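Amino acid amide racemase (Ochrobactrum anthropi, PDB 6GIO) is an enzyme of the class-III aminotransferase family that binds pyridoxal-5'-phosphate and is built as an assembly of two chains. Local coordinates at residues C[4-7]-C[8-11]; C[15-18]-C[19-22]; C[76-79]-C[80-83]; C[285-288]-C[289-293]; C[403-406]-C[407-410]. All coordinates share one frame; numbering follows the deposited sequence.

All five contacts are local, within continuous stretches of chain, and follow one another in series; none encloses or crosses another. Contact 1 starts helix 7-14, and contact 2 turns the chain just after that helix; Asp11 of the first forms salt bridges to Arg20 and Arg22 of the second. Contact 3 lies in the loop joining helices 61-72 and 85-97, and contact 4 in the loop between helices 282-285 and 300-315. These two loops meet where Leu80 packs on Leu293. Contacts 1 to 4 all touch the second subunit. Contact 5 starts helix 406-424, which packs on helix 318-339, and touches no other chain.

Contact 1: residues C[4-7]-C[8-11]; sequences PLSL and RERD
Ser6 and Glu9 reach back toward each other, hydroxyl to backbone in one direction and carboxylate to backbone in the other. The Ser6 hydroxyl sits between its own N and carbonyl carbon (chi1 68°), which aims OG at the start of the helix, where it accepts from Glu9 N at 3.0 Å. The Glu9 chain runs extended beyond CG, and its OE1 takes Ser6 N on the anti lone pair, 3.2 Å away and almost straight (172° at the hydrogen). A weak bond from Ser6 OG to the same OE1 adds a third link. This is a capping box: Ser6 is the N-cap of helix 7-14, whose regular bonds then begin with Arg10 N to Ser6 O. Leu5 straddles the next two side chains, with CD2 against Glu9 CB at 3.5 Å and CD1 against Arg10 CG, also 3.5 Å. Arg10 bends at chi3 (60°), which turns its guanidinium back toward Leu7, whose CD1 lies over one face, 4.0 Å from NH1. At the guanidinium edge, in its plane, water 1 accepts from Arg10 NH1 and donates to Leu5 O, 2.8 Å from each. The charge of Arg10 is met across the dimer interface by salt bridges to Glu92 and Glu85 of the second subunit, while Glu39 of the same chain accepts from Leu7 N.

Contact 2: residues C[15-18]-C[19-22]; sequences IAEI and GRLR
Glu17 and Arg20 form a salt bridge, with OE1 2.7 Å from Arg20 NH1. The bond is bent, 137° at the hydrogen; NH1 meets OE1 on the anti side, out of the carboxylate plane, and the carboxylate and guanidinium planes are 43° apart. Arg20 is extended from CG to NE; Glu17 reaches it by bending at chi2 (65°), its side chain crossing that of Arg20 at about a right angle. Ile15 O lies over one face of the guanidinium, 2.9 Å from NH2, too far from the line of the N-H bonds to be hydrogen-bonded. Water 2 sits at the guanidinium edge instead, accepting from Arg20 NH1 at 3.1 Å and lying close to Ile15 O as well. Beneath the side chains the backbone makes a short 3-10 turn, with Gly19 N bonded to Ala16 O at 3.0 Å and Arg20 N to Glu17 O at 3.1 Å, and this brings Glu17 and Arg20 to the same side. Farther out, Arg20 CG stands over the centre of the Arg22 guanidinium, 3.9 Å above that plane. Both arginines form salt bridges to Asp11 on helix 7-14, which gathers them round one carboxylate. The turn faces the second subunit: Asp286 of the second subunit accepts from Glu17 N, and Leu79 O of that subunit accepts from Arg22 NH2.

Contact 3: residues C[76-79]-C[80-83]; sequences GASL and LLYP
An ST motif closes the tight bend in the loop between helices 61-72 and 85-97, at the subunit interface. Ser78 holds it with two oxygens: OG accepts from Leu81 N at 3.2 Å, close to straight at 164°, and its carbonyl O takes Tyr82 N at 2.9 Å, in the carbonyl plane. OG stands anti to the Ser78 backbone N (chi1 171°), which carries it across the bend to the Leu81 amide and to within 3.3 Å of Leu80 CG. Leu79 adds a CA-H...O contact to Tyr82 O at 3.5 Å, and its CD1 packs on Pro83 CA at 3.8 Å. Leu81 CB lies over the centre of the Tyr82 ring, 3.5 Å above its plane. Water 3 donates to Tyr82 O and accepts a weak bond from Ser78 N. Outside the bend, the Ser78 hydroxyl is bonded to Thr295 O, and Tyr82 OH to Ser48 of the second subunit. The buried hydroxyl thus accepts from an amide within the bend and is bonded to a carbonyl beyond it, which probably helps fix the bend that places the Leu80 side chain about 6 Å from pyridoxal-5'-phosphate.

Contact 4: residues C[285-288]-C[289-293]; sequences MDHA and PAFVL
The Phe291 ring presents one face to His287, whose CD2 stands over its centre, 4.0 Å above the plane. The two rings form a T-shaped (edge-to-face) pair: the imidazole edge points at the phenyl face, with centroids 5.2 Å apart and planes at 66°. CD2 comes closest to the rim atom CE2 of Phe291, at 4.1 Å. Both side chains leave their backbones with CG anti to N (chi1 165° for His287, -166° for Phe291), which turns both rings to the same side of the loop, where they can meet. Phe291 also makes a cation-pi contact with Arg121 of the same chain and meets the ring of His157 of the second subunit, while His287 rests on Ala125 and Ala126 of helix 112-127. At the bend, Ala288 CB touches the neighbouring Pro289 CD at 3.6 Å, and across the turn the Ala288 carbonyl O lies 3.6 Å from Phe291 CB. Ala290 adopts a left-handed backbone conformation that swings the chain round. The bend over Ala288 to Phe291 is a beta turn in the loop from helix 282-285 to helix 300-315, and its Pro289 packs on Glu17 of the second subunit, making the loop part of the dimer interface.

Contact 5: residues C[403-406]-C[407-410]; sequences TLTE and PEID
Helix 406-424 begins with a capping box and, alongside it, a hydrophobic staple. Thr405 is the N-cap. Its OG1 lies between the backbone N and the carbonyl carbon (chi1 67°), facing into the first turn, where it accepts from Glu408 N at 3.3 Å. In return the Glu408 carboxylate comes back to the start of the helix: OE1 accepts from Thr405 N at 2.9 Å, nearly straight at 172°, and is met on its anti side, 27° out of the carboxylate plane. Glu408 CG passes 3.2 Å from Thr405 OG1, and the chain beyond it is extended, which carries OE1 to Thr405 N. Pro407 follows in the first turn, its ring CD 3.6 Å from Thr405 OG1; it has no N-H to offer, and needs none there. The backbone then settles into helical bonding, with Ile409 N on Thr405 O and Asp410 N on Glu406 O. Leu404, just before the cap, supplies the staple: its CD2 meets Ile409 CG1 at 3.6 Å, while its CD1 lies against Glu408 CB at 3.7 Å. Ile409 continues the apolar contact to Val325 and Phe329 of helix 318-339, and salt bridges from Glu406 to Arg324 and from Asp410 to Arg332 bind the same pair of helices. Asn34 donates to Glu408 OE1 from outside, so this oxygen is held by two N-H groups. Negative carboxylates at the amino end of a helix would probably be favoured by its dipole, which here would add to the amide bonds of the box.

Contact 1: residues C[4-7]-C[8-11]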
loop_
_atom_site.group_PDB
_atom_site.type_symbol
_atom_site.label_atom_id
_atom_site.label_comp_id
_atom_site.label_asym_id
_atom_site.label_seq_id
_atom_site.Cartn_x
_atom_site.Cartn_y
_atom_site.Cartn_z
ATOM N N PRO C 4 9.611 -6.698 -32.036
ATOM C CA PRO C 4 10.448 -7.902 -31.829
ATOM C C PRO C 4 10.800 -8.144 -30.349
ATOM O O PRO C 4 10.857 -9.306 -29.920
ATOM C CB PRO C 4 11.725 -7.613 -32.645
ATOM C CG PRO C 4 11.699 -6.145 -32.904
ATOM C CD PRO C 4 10.254 -5.739 -32.954
ATOM N N LEU C 5 11.036 -7.070 -29.582
ATOM C CA LEU C 5 11.194 -7.194 -28.122
ATOM C C LEU C 5 9.811 -7.004 -27.529
ATOM O O LEU C 5 9.303 -5.885 -27.424
ATOM C CB LEU C 5 12.162 -6.167 -27.546
ATOM C CG LEU C 5 13.094 -6.684 -26.435
ATOM C CD1 LEU C 5 13.556 -5.511 -25.586
ATOM C CD2 LEU C 5 12.508 -7.778 -25.562
ATOM N N SER C 6 9.177 -8.111 -27.200
ATOM C CA SER C 6 7.816 -8.061 -26.737
ATOM C C SER C 6 7.768 -7.445 -25.324
ATOM O O SER C 6 8.758 -7.468 -24.597
ATOM C CB SER C 6 7.247 -9.471 -26.732
ATOM O OG SER C 6 7.874 -10.260 -25.734
ATOM N N LEU C 7 6.622 -6.889 -24.961
ATOM C CA LEU C 7 6.366 -6.446 -23.584
ATOM C C LEU C 7 6.568 -7.604 -22.610
ATOM O O LEU C 7 7.180 -7.431 -21.550
ATOM C CB LEU C 7 4.935 -5.916 -23.456
ATOM C CG LEU C 7 4.474 -5.347 -22.106
ATOM C CD1 LEU C 7 5.439 -4.305 -21.584
ATOM C CD2 LEU C 7 3.089 -4.774 -22.238
ATOM N N ARG C 8 6.069 -8.794 -22.968
ATOM C CA ARG C 8 6.302 -9.988 -22.143
ATOM C C ARG C 8 7.793 -10.238 -21.847
ATOM O O ARG C 8 8.183 -10.528 -20.710
ATOM C CB ARG C 8 5.702 -11.212 -22.817
ATOM C CG ARG C 8 5.888 -12.476 -22.006
ATOM C CD ARG C 8 5.176 -13.622 -22.679
ATOM N NE ARG C 8 5.246 -14.827 -21.870
ATOM C CZ ARG C 8 5.180 -16.064 -22.347
ATOM N NH1 ARG C 8 5.070 -16.292 -23.653
ATOM N NH2 ARG C 8 5.252 -17.090 -21.509
ATOM N N GLU C 9 8.626 -10.088 -22.878
ATOM C CA GLU C 9 10.045 -10.310 -22.758
ATOM C C GLU C 9 10.707 -9.190 -21.968
ATOM O O GLU C 9 11.563 -9.419 -21.150
ATOM C CB GLU C 9 10.689 -10.450 -24.168
ATOM C CG GLU C 9 10.378 -11.792 -24.842
ATOM C CD GLU C 9 10.833 -11.889 -26.311
ATOM O OE1 GLU C 9 10.651 -10.922 -27.117
ATOM O OE2 GLU C 9 11.375 -12.957 -26.658
ATOM N N ARG C 10 10.312 -7.960 -22.238
ATOM C CA ARG C 10 10.815 -6.848 -21.464
ATOM C C ARG C 10 10.469 -7.031 -19.962
ATOM O O ARG C 10 11.298 -6.720 -19.090
ATOM C CB ARG C 10 10.260 -5.552 -22.004
ATOM C CG ARG C 10 10.963 -5.108 -23.285
ATOM C CD ARG C 10 10.154 -4.043 -24.007
ATOM N NE ARG C 10 9.963 -2.870 -23.178
ATOM C CZ ARG C 10 8.881 -2.083 -23.200
ATOM N NH1 ARG C 10 7.870 -2.346 -24.023
ATOM N NH2 ARG C 10 8.802 -1.020 -22.388
ATOM N N ASP C 11 9.278 -7.553 -19.690
ATOM C CA ASP C 11 8.810 -7.791 -18.317
ATOM C C ASP C 11 9.722 -8.802 -17.650
ATOM O O ASP C 11 10.102 -8.625 -16.482
ATOM C CB ASP C 11 7.347 -8.255 -18.314
ATOM C CG ASP C 11 6.830 -8.611 -16.908
ATOM O OD1 ASP C 11 7.127 -9.738 -16.459
ATOM O OD2 ASP C 11 6.125 -7.783 -16.268
HETATM O O HOH W 1 7.478 -4.060 -26.230
#

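Contact 2: residues C[15-18]-C[19-22]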
loop_
_atom_site.group_PDB
_atom_site.type_symbol
_atom_site.label_atom_id
_atom_site.label_comp_id
_atom_site.label_asym_id
_atom_site.label_seq_id
_atom_site.Cartn_x
_atom_site.Cartn_y
_atom_site.Cartn_z
ATOM N N ILE C 15 11.217 -7.140 -14.249
ATOM C CA ILE C 15 10.278 -7.327 -13.135
ATOM C C ILE C 15 10.647 -8.480 -12.195
ATOM O O ILE C 15 10.974 -9.580 -12.629
ATOM C CB ILE C 15 8.841 -7.510 -13.646
ATOM C CG1 ILE C 15 8.455 -6.319 -14.517
ATOM C CG2 ILE C 15 7.880 -7.651 -12.440
ATOM C CD1 ILE C 15 8.491 -4.983 -13.780
ATOM N N ALA C 16 10.569 -8.224 -10.891
ATOM C CA ALA C 16 10.895 -9.229 -9.879
ATOM C C ALA C 16 9.880 -10.393 -9.891
ATOM O O ALA C 16 8.662 -10.167 -9.837
ATOM C CB ALA C 16 10.927 -8.580 -8.490
ATOM N N GLU C 17 10.386 -11.625 -9.927
ATOM C CA GLU C 17 9.545 -12.826 -9.778
ATOM C C GLU C 17 8.700 -12.827 -8.489
ATOM O O GLU C 17 7.621 -13.367 -8.468
ATOM C CB GLU C 17 10.440 -14.085 -9.783
ATOM C CG GLU C 17 9.745 -15.441 -9.854
ATOM C CD GLU C 17 8.984 -15.684 -11.134
ATOM O OE1 GLU C 17 9.314 -15.067 -12.177
ATOM O OE2 GLU C 17 8.032 -16.494 -11.089
ATOM N N ILE C 18 9.183 -12.237 -7.413
ATOM C CA ILE C 18 8.393 -12.210 -6.175
ATOM C C ILE C 18 7.043 -11.493 -6.345
ATOM O O ILE C 18 6.116 -11.720 -5.542
ATOM C CB ILE C 18 9.155 -11.605 -4.964
ATOM C CG1 ILE C 18 9.599 -10.147 -5.223
ATOM C CG2 ILE C 18 10.336 -12.512 -4.542
ATOM C CD1 ILE C 18 10.145 -9.419 -4.004
ATOM N N GLY C 19 6.948 -10.622 -7.364
ATOM C CA GLY C 19 5.741 -9.847 -7.637
ATOM C C GLY C 19 4.834 -10.409 -8.725
ATOM O O GLY C 19 3.886 -9.725 -9.130
ATOM N N ARG C 20 5.103 -11.643 -9.169
ATOM C CA ARG C 20 4.392 -12.272 -10.253
ATOM C C ARG C 20 3.444 -13.374 -9.803
ATOM O O ARG C 20 3.783 -14.165 -8.948
ATOM C CB ARG C 20 5.380 -12.929 -11.219
ATOM C CG ARG C 20 6.158 -11.973 -12.086
ATOM C CD ARG C 20 6.791 -12.776 -13.218
ATOM N NE ARG C 20 7.622 -11.922 -14.060
ATOM C CZ ARG C 20 8.950 -11.839 -14.008
ATOM N NH1 ARG C 20 9.670 -12.589 -13.178
ATOM N NH2 ARG C 20 9.569 -10.987 -14.804
ATOM N N LEU C 21 2.254 -13.397 -10.401
ATOM C CA LEU C 21 1.292 -14.517 -10.306
ATOM C C LEU C 21 0.607 -14.624 -11.660
ATOM O O LEU C 21 -0.568 -14.285 -11.842
ATOM C CB LEU C 21 0.242 -14.283 -9.213
ATOM C CG LEU C 21 -0.714 -15.472 -8.995
ATOM C CD1 LEU C 21 0.036 -16.719 -8.520
ATOM C CD2 LEU C 21 -1.817 -15.103 -8.008
ATOM N N ARG C 22 1.383 -15.073 -12.626
ATOM C CA ARG C 22 1.002 -15.022 -14.017
ATOM C C ARG C 22 0.315 -16.313 -14.464
ATOM O O ARG C 22 0.837 -17.399 -14.237
ATOM C CB ARG C 22 2.258 -14.713 -14.857
ATOM C CG ARG C 22 2.984 -13.433 -14.383
ATOM C CD ARG C 22 2.254 -12.191 -14.847
ATOM N NE ARG C 22 2.835 -10.928 -14.353
ATOM C CZ ARG C 22 3.947 -10.351 -14.819
ATOM N NH1 ARG C 22 4.687 -10.936 -15.771
ATOM N NH2 ARG C 22 4.335 -9.171 -14.324
HETATM O O HOH W 2 12.625 -11.658 -13.052
#

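Contact 3: residues C[76-79]-C[80-83]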
loop_
_atom_site.group_PDB
_atom_site.type_symbol
_atom_site.label_atom_id
_atom_site.label_comp_id
_atom_site.label_asym_id
_atom_site.label_seq_id
_atom_site.Cartn_x
_atom_site.Cartn_y
_atom_site.Cartn_z
ATOM N N GLY C 76 -3.808 18.453 -2.158
ATOM C CA GLY C 76 -2.735 17.789 -1.441
ATOM C C GLY C 76 -2.598 16.324 -1.877
ATOM O O GLY C 76 -3.330 15.844 -2.773
ATOM N N ALA C 77 -1.706 15.598 -1.199
ATOM C CA ALA C 77 -1.469 14.165 -1.482
ATOM C C ALA C 77 -1.267 13.309 -0.227
ATOM O O ALA C 77 -0.570 12.270 -0.284
ATOM C CB ALA C 77 -0.278 14.010 -2.445
ATOM N N SER C 78 -1.876 13.710 0.898
ATOM C CA SER C 78 -1.658 13.036 2.139
ATOM C C SER C 78 -2.777 13.377 3.092
ATOM O O SER C 78 -2.819 14.512 3.616
ATOM C CB SER C 78 -0.314 13.470 2.800
ATOM O OG SER C 78 -0.180 12.952 4.164
ATOM N N LEU C 79 -3.650 12.409 3.347
ATOM C CA LEU C 79 -4.737 12.612 4.345
ATOM C C LEU C 79 -4.171 12.743 5.783
ATOM O O LEU C 79 -4.737 13.443 6.651
ATOM C CB LEU C 79 -5.783 11.486 4.217
ATOM C CG LEU C 79 -6.968 11.516 5.183
ATOM C CD1 LEU C 79 -7.749 12.807 5.108
ATOM C CD2 LEU C 79 -7.898 10.346 4.907
ATOM N N LEU C 80 -3.062 12.075 6.067
ATOM C CA LEU C 80 -2.505 12.185 7.424
ATOM C C LEU C 80 -2.073 13.608 7.757
ATOM O O LEU C 80 -2.258 14.052 8.891
ATOM C CB LEU C 80 -1.407 11.178 7.695
ATOM C CG LEU C 80 -0.086 11.231 6.928
ATOM C CD1 LEU C 80 0.918 12.141 7.588
ATOM C CD2 LEU C 80 0.523 9.843 6.883
ATOM N N LEU C 81 -1.525 14.319 6.764
ATOM C CA LEU C 81 -1.247 15.768 6.889
ATOM C C LEU C 81 -2.469 16.696 6.728
ATOM O O LEU C 81 -2.633 17.658 7.516
ATOM C CB LEU C 81 -0.209 16.189 5.861
ATOM C CG LEU C 81 1.198 15.666 6.075
ATOM C CD1 LEU C 81 2.102 16.241 4.998
ATOM C CD2 LEU C 81 1.679 15.995 7.481
ATOM N N TYR C 82 -3.310 16.416 5.724
ATOM C CA TYR C 82 -4.339 17.349 5.296
ATOM C C TYR C 82 -5.634 16.641 4.889
ATOM O O TYR C 82 -5.651 15.909 3.888
ATOM C CB TYR C 82 -3.850 18.237 4.104
ATOM C CG TYR C 82 -2.443 18.827 4.243
ATOM C CD1 TYR C 82 -2.146 19.765 5.253
ATOM C CD2 TYR C 82 -1.421 18.477 3.349
ATOM C CE1 TYR C 82 -0.868 20.284 5.399
ATOM C CE2 TYR C 82 -0.140 18.981 3.494
ATOM C CZ TYR C 82 0.146 19.888 4.498
ATOM O OH TYR C 82 1.449 20.403 4.629
ATOM N N PRO C 83 -6.750 16.917 5.611
ATOM C CA PRO C 83 -8.051 16.590 5.097
ATOM C C PRO C 83 -8.189 17.055 3.686
ATOM O O PRO C 83 -7.694 18.139 3.367
ATOM C CB PRO C 83 -9.017 17.408 5.968
ATOM C CG PRO C 83 -8.275 17.656 7.248
ATOM C CD PRO C 83 -6.828 17.722 6.850
HETATM O O HOH W 3 -4.647 15.527 1.089
#

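Contact 4: residues C[285-288]-C[289-293]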
loop_
_atom_site.group_PDB
_atom_site.type_symbol
_atom_site.label_atom_id
_atom_site.label_comp_id
_atom_site.label_asym_id
_atom_site.label_seq_id
_atom_site.Cartn_x
_atom_site.Cartn_y
_atom_site.Cartn_z
ATOM N N MET C 285 -11.140 2.875 16.460
ATOM C CA MET C 285 -10.538 3.554 15.323
ATOM C C MET C 285 -9.793 4.828 15.735
ATOM O O MET C 285 -8.825 5.257 15.080
ATOM C CB MET C 285 -11.597 3.828 14.254
ATOM C CG MET C 285 -12.236 2.576 13.708
ATOM S SD MET C 285 -11.084 1.429 12.884
ATOM C CE MET C 285 -10.455 2.435 11.563
ATOM N N ASP C 286 -10.236 5.412 16.845
ATOM C CA ASP C 286 -9.561 6.549 17.456
ATOM C C ASP C 286 -8.634 6.138 18.605
ATOM O O ASP C 286 -8.342 6.960 19.462
ATOM C CB ASP C 286 -10.585 7.554 17.994
ATOM C CG ASP C 286 -11.246 8.350 16.907
ATOM O OD1 ASP C 286 -10.904 8.171 15.693
ATOM O OD2 ASP C 286 -12.138 9.163 17.283
ATOM N N HIS C 287 -8.144 4.899 18.607
ATOM C CA HIS C 287 -7.336 4.354 19.736
ATOM C C HIS C 287 -6.160 5.274 20.105
ATOM O O HIS C 287 -5.949 5.549 21.266
ATOM C CB HIS C 287 -6.821 2.945 19.401
ATOM C CG HIS C 287 -5.721 2.467 20.291
ATOM N ND1 HIS C 287 -5.942 2.063 21.590
ATOM C CD2 HIS C 287 -4.393 2.303 20.063
ATOM C CE1 HIS C 287 -4.796 1.693 22.135
ATOM N NE2 HIS C 287 -3.837 1.844 21.236
ATOM N N ALA C 288 -5.416 5.746 19.111
ATOM C CA ALA C 288 -4.350 6.704 19.352
ATOM C C ALA C 288 -4.020 7.466 18.085
ATOM O O ALA C 288 -4.140 6.924 16.999
ATOM C CB ALA C 288 -3.114 5.980 19.847
ATOM N N PRO C 289 -3.532 8.710 18.216
ATOM C CA PRO C 289 -3.123 9.381 17.010
ATOM C C PRO C 289 -1.914 8.729 16.373
ATOM O O PRO C 289 -1.125 8.066 17.022
ATOM C CB PRO C 289 -2.817 10.811 17.495
ATOM C CG PRO C 289 -2.390 10.631 18.917
ATOM C CD PRO C 289 -3.272 9.521 19.420
ATOM N N ALA C 290 -1.791 8.893 15.083
ATOM C CA ALA C 290 -0.573 8.516 14.374
ATOM C C ALA C 290 -0.152 7.060 14.577
ATOM O O ALA C 290 1.011 6.765 14.672
ATOM C CB ALA C 290 0.552 9.437 14.777
ATOM N N PHE C 291 -1.114 6.162 14.634
ATOM C CA PHE C 291 -0.856 4.789 14.960
ATOM C C PHE C 291 -0.659 3.922 13.734
ATOM O O PHE C 291 0.087 2.965 13.786
ATOM C CB PHE C 291 -2.040 4.269 15.740
ATOM C CG PHE C 291 -1.790 2.973 16.435
ATOM C CD1 PHE C 291 -0.769 2.859 17.376
ATOM C CD2 PHE C 291 -2.616 1.883 16.203
ATOM C CE1 PHE C 291 -0.554 1.672 18.042
ATOM C CE2 PHE C 291 -2.409 0.686 16.846
ATOM C CZ PHE C 291 -1.375 0.576 17.772
ATOM N N VAL C 292 -1.386 4.215 12.660
ATOM C CA VAL C 292 -1.208 3.495 11.402
ATOM C C VAL C 292 -1.158 4.500 10.254
ATOM O O VAL C 292 -2.181 4.856 9.701
ATOM C CB VAL C 292 -2.315 2.448 11.168
ATOM C CG1 VAL C 292 -1.912 1.525 10.031
ATOM C CG2 VAL C 292 -2.557 1.602 12.418
ATOM N N LEU C 293 0.054 4.927 9.894
ATOM C CA LEU C 293 0.281 6.010 8.956
ATOM C C LEU C 293 0.888 5.532 7.668
ATOM O O LEU C 293 1.849 4.739 7.679
ATOM C CB LEU C 293 1.266 7.005 9.540
ATOM C CG LEU C 293 0.861 7.785 10.799
ATOM C CD1 LEU C 293 1.932 8.842 11.061
ATOM C CD2 LEU C 293 -0.512 8.411 10.664
#

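Contact 5: residues C[403-406]-C[407-410]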
loop_
_atom_site.group_PDB
_atom_site.type_symbol
_atom_site.label_atom_id
_atom_site.label_comp_id
_atom_site.label_asym_id
_atom_site.label_seq_id
_atom_site.Cartn_x
_atom_site.Cartn_y
_atom_site.Cartn_z
ATOM N N THR C 403 -19.939 -4.422 -15.073
ATOM C CA THR C 403 -20.520 -3.915 -16.297
ATOM C C THR C 403 -20.566 -4.948 -17.414
ATOM O O THR C 403 -20.879 -4.608 -18.554
ATOM C CB THR C 403 -19.696 -2.705 -16.783
ATOM O OG1 THR C 403 -18.314 -3.055 -16.770
ATOM C CG2 THR C 403 -19.926 -1.501 -15.831
ATOM N N LEU C 404 -20.267 -6.200 -17.090
ATOM C CA LEU C 404 -20.321 -7.281 -18.060
ATOM C C LEU C 404 -21.698 -7.316 -18.763
ATOM O O LEU C 404 -22.753 -7.291 -18.107
ATOM C CB LEU C 404 -20.017 -8.616 -17.382
ATOM C CG LEU C 404 -19.785 -9.810 -18.318
ATOM C CD1 LEU C 404 -18.467 -9.706 -19.078
ATOM C CD2 LEU C 404 -19.870 -11.116 -17.539
ATOM N N THR C 405 -21.684 -7.361 -20.096
ATOM C CA THR C 405 -22.969 -7.360 -20.866
ATOM C C THR C 405 -23.495 -8.775 -21.112
ATOM O O THR C 405 -22.760 -9.766 -20.977
ATOM C CB THR C 405 -22.847 -6.622 -22.216
ATOM O OG1 THR C 405 -21.984 -7.343 -23.096
ATOM C CG2 THR C 405 -22.303 -5.235 -22.008
ATOM N N GLU C 406 -24.768 -8.878 -21.479
ATOM C CA GLU C 406 -25.333 -10.196 -21.806
ATOM C C GLU C 406 -24.698 -10.858 -23.033
ATOM O O GLU C 406 -24.411 -12.036 -22.987
ATOM C CB GLU C 406 -26.853 -10.169 -21.825
ATOM C CG GLU C 406 -27.389 -9.977 -20.406
ATOM C CD GLU C 406 -28.907 -9.903 -20.299
ATOM O OE1 GLU C 406 -29.599 -10.755 -20.884
ATOM O OE2 GLU C 406 -29.402 -9.012 -19.577
ATOM N N PRO C 407 -24.389 -10.100 -24.092
ATOM C CA PRO C 407 -23.620 -10.721 -25.182
ATOM C C PRO C 407 -22.258 -11.220 -24.763
ATOM O O PRO C 407 -21.776 -12.220 -25.300
ATOM C CB PRO C 407 -23.471 -9.588 -26.199
ATOM C CG PRO C 407 -24.700 -8.747 -25.958
ATOM C CD PRO C 407 -24.952 -8.795 -24.487
ATOM N N GLU C 408 -21.624 -10.513 -23.835
ATOM C CA GLU C 408 -20.329 -10.943 -23.332
ATOM C C GLU C 408 -20.461 -12.208 -22.477
ATOM O O GLU C 408 -19.574 -13.060 -22.476
ATOM C CB GLU C 408 -19.650 -9.808 -22.576
ATOM C CG GLU C 408 -19.116 -8.737 -23.490
ATOM C CD GLU C 408 -18.758 -7.462 -22.779
ATOM O OE1 GLU C 408 -19.213 -7.237 -21.634
ATOM O OE2 GLU C 408 -18.035 -6.659 -23.411
ATOM N N ILE C 409 -21.566 -12.366 -21.765
ATOM C CA ILE C 409 -21.807 -13.632 -21.060
ATOM C C ILE C 409 -21.833 -14.818 -22.026
ATOM O O ILE C 409 -21.209 -15.836 -21.731
ATOM C CB ILE C 409 -23.070 -13.590 -20.177
ATOM C CG1 ILE C 409 -22.835 -12.649 -19.004
ATOM C CG2 ILE C 409 -23.391 -14.981 -19.632
ATOM C CD1 ILE C 409 -24.079 -12.292 -18.213
ATOM N N ASP C 410 -22.519 -14.698 -23.180
ATOM C CA ASP C 410 -22.510 -15.790 -24.197
ATOM C C ASP C 410 -21.125 -16.028 -24.759
ATOM O O ASP C 410 -20.766 -17.157 -25.033
ATOM C CB ASP C 410 -23.418 -15.519 -25.437
ATOM C CG ASP C 410 -24.891 -15.453 -25.107
ATOM O OD1 ASP C 410 -25.323 -16.113 -24.140
ATOM O OD2 ASP C 410 -25.630 -14.736 -25.841
#